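Local coordinates for protein membrane-bound protease PH1510 (Pyrococcus horikoshii, PDB 3BPP) that cleaves proteins, preferentially near hydrophobic or aromatic residues, as a membrane-bound serine protease of which this chain is the N-terminal catalytic part, at residues V10-I15 against A41-L46. The protein carries 1 engineered substitution. Residues are numbered along the deposited sequence; the frame is centred on the assembly and turned at random.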
loop_
_atom_site.group_PDB
_atom_site.type_symbol
_atom_site.label_atom_id
_atom_site.label_comp_id
_atom_site.label_asym_id
_atom_site.label_seq_id
_atom_site.Cartn_x
_atom_site.Cartn_y
_atom_site.Cartn_z
ATOM N N VAL A 10 14.326 4.622 2.249
ATOM C CA VAL A 10 13.629 4.925 0.992
ATOM C C VAL A 10 12.598 5.991 1.275
ATOM O O VAL A 10 11.970 5.965 2.321
ATOM C CB VAL A 10 12.951 3.702 0.391
ATOM C CG1 VAL A 10 12.635 3.943 -1.089
ATOM C CG2 VAL A 10 13.853 2.530 0.468
ATOM N N TYR A 11 12.457 6.957 0.373
ATOM C CA TYR A 11 11.385 7.932 0.499
ATOM C C TYR A 11 10.213 7.569 -0.416
ATOM O O TYR A 11 10.392 6.893 -1.413
ATOM C CB TYR A 11 11.894 9.344 0.245
ATOM C CG TYR A 11 12.619 9.937 1.441
ATOM C CD1 TYR A 11 11.981 10.837 2.282
ATOM C CD2 TYR A 11 13.934 9.578 1.736
ATOM C CE1 TYR A 11 12.631 11.379 3.373
ATOM C CE2 TYR A 11 14.598 10.109 2.834
ATOM C CZ TYR A 11 13.943 11.013 3.644
ATOM O OH TYR A 11 14.590 11.556 4.733
ATOM N N VAL A 12 9.006 7.971 -0.039
ATOM C CA VAL A 12 7.869 7.743 -0.892
ATOM C C VAL A 12 7.085 9.019 -0.939
ATOM O O VAL A 12 6.902 9.667 0.087
ATOM C CB VAL A 12 6.942 6.549 -0.428
ATOM C CG1 VAL A 12 5.711 6.513 -1.267
ATOM C CG2 VAL A 12 7.671 5.196 -0.473
ATOM N N ALA A 13 6.640 9.371 -2.146
ATOM C CA ALA A 13 5.863 10.576 -2.398
ATOM C C ALA A 13 4.848 10.291 -3.508
ATOM O O ALA A 13 5.016 9.339 -4.289
ATOM C CB ALA A 13 6.809 11.745 -2.780
ATOM N N GLN A 14 3.788 11.087 -3.571
ATOM C CA GLN A 14 2.788 10.939 -4.638
ATOM C C GLN A 14 2.835 12.108 -5.603
ATOM O O GLN A 14 3.083 13.234 -5.192
ATOM C CB GLN A 14 1.365 10.824 -4.093
ATOM C CG GLN A 14 1.154 9.733 -3.033
ATOM C CD GLN A 14 1.059 10.276 -1.603
ATOM O OE1 GLN A 14 0.123 11.004 -1.266
ATOM N NE2 GLN A 14 2.021 9.901 -0.756
ATOM N N ILE A 15 2.596 11.833 -6.884
ATOM C CA ILE A 15 2.375 12.886 -7.890
ATOM C C ILE A 15 1.116 12.508 -8.672
ATOM O O ILE A 15 1.028 11.431 -9.223
ATOM C CB ILE A 15 3.599 13.061 -8.848
ATOM C CG1 ILE A 15 4.857 13.467 -8.073
ATOM C CG2 ILE A 15 3.255 14.028 -10.004
ATOM C CD1 ILE A 15 5.170 14.927 -8.110
ATOM N N ALA A 41 17.003 5.510 -2.275
ATOM C CA ALA A 41 16.059 5.666 -3.385
ATOM C C ALA A 41 14.926 6.562 -2.954
ATOM O O ALA A 41 14.720 6.768 -1.746
ATOM C CB ALA A 41 15.492 4.328 -3.825
ATOM N N ILE A 42 14.233 7.132 -3.948
ATOM C CA ILE A 42 12.913 7.737 -3.766
ATOM C C ILE A 42 11.901 7.002 -4.697
ATOM O O ILE A 42 12.166 6.794 -5.877
ATOM C CB ILE A 42 12.937 9.252 -4.012
ATOM C CG1 ILE A 42 11.604 9.854 -3.623
ATOM C CG2 ILE A 42 13.297 9.593 -5.463
ATOM C CD1 ILE A 42 11.529 11.292 -3.735
ATOM N N ILE A 43 10.786 6.547 -4.134
ATOM C CA ILE A 43 9.686 6.010 -4.921
ATOM C C ILE A 43 8.682 7.135 -5.101
ATOM O O ILE A 43 8.272 7.753 -4.147
ATOM C CB ILE A 43 9.023 4.750 -4.256
ATOM C CG1 ILE A 43 10.023 3.577 -4.222
ATOM C CG2 ILE A 43 7.723 4.330 -5.003
ATOM C CD1 ILE A 43 9.732 2.482 -3.217
ATOM N N ILE A 44 8.344 7.428 -6.349
ATOM C CA ILE A 44 7.296 8.381 -6.669
ATOM C C ILE A 44 6.089 7.663 -7.277
ATOM O O ILE A 44 6.164 7.124 -8.370
ATOM C CB ILE A 44 7.786 9.532 -7.605
ATOM C CG1 ILE A 44 8.875 10.350 -6.913
ATOM C CG2 ILE A 44 6.611 10.434 -7.991
ATOM C CD1 ILE A 44 9.632 11.275 -7.809
ATOM N N GLU A 45 4.976 7.676 -6.548
ATOM C CA GLU A 45 3.753 7.094 -7.006
ATOM C C GLU A 45 3.123 8.081 -7.999
ATOM O O GLU A 45 2.702 9.167 -7.616
ATOM C CB GLU A 45 2.818 6.777 -5.792
ATOM C CG GLU A 45 3.447 5.837 -4.782
ATOM C CD GLU A 45 2.655 5.673 -3.463
ATOM O OE1 GLU A 45 1.688 6.420 -3.203
ATOM O OE2 GLU A 45 3.019 4.780 -2.670
ATOM N N LEU A 46 3.030 7.676 -9.270
ATOM C CA LEU A 46 2.558 8.536 -10.347
ATOM C C LEU A 46 1.148 8.219 -10.882
ATOM O O LEU A 46 0.825 7.073 -11.197
ATOM C CB LEU A 46 3.570 8.488 -11.524
ATOM C CG LEU A 46 3.344 9.484 -12.696
ATOM C CD1 LEU A 46 3.322 10.983 -12.228
ATOM C CD2 LEU A 46 4.364 9.283 -13.778
#
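Ile15 and Ile44 meet on the tightest apolar patch between two neighbouring parallel strands, 9-16 and 41-47, which helix 21-36 connects in a beta-alpha-beta crossover of the ClpP/crotonase-like fold. CG1 of Ile15 comes within 3.5 Å of CG2 of Ile44. Because chi1 of Ile15 is -61°, CG1 lies beside the backbone N and reaches Ile44, while CG2, anti to N, meets Leu46 CD1 at 3.8 Å. Ile15 is thus wedged between Ile44 and Leu46, and Thr23, Gln26 and Phe27 of the crossover helix close over this face of the sheet. The active site is near: the side chain of Leu46 lies about 9 Å from that of substrate-binding Gly50 and about 11 Å from that of the nucleophile Ser83.

Five backbone hydrogen bonds join the strands in parallel register. Ala13 N to Ile43 O and Glu45 N to Ala13 O, the latter 2.8 Å long, fix the middle, and Ile15 N binds Glu45 O almost straight, at 173°. At the Val10 end Tyr11 N binds Ala41 O, and the phenol ring of Tyr11 leads away from strand 41-47.

The other face, that of Val12, Ile43 and Glu45, packs against helix 175-181. Here the extended chain of Glu45 brings its carboxylate beside Val12 and Gln14, OE2 3.5 Å from CG1 of Val12, with Tyr75 and Ile175 touching its side chain. Cutting Glu45 back to an alanine is likely to open a gap beside Val12 CG1 and leave Gln14 CG without its neighbour. Gln14 marks the more open side: it is partly exposed and packs on Asn176 of the second subunit. With its chain bent at chi2, its amide is turned 43° from the Glu45 carboxylate, and the two side chains come closest without bonding, Gln14 CG to Glu45 OE1 at 3.4 Å.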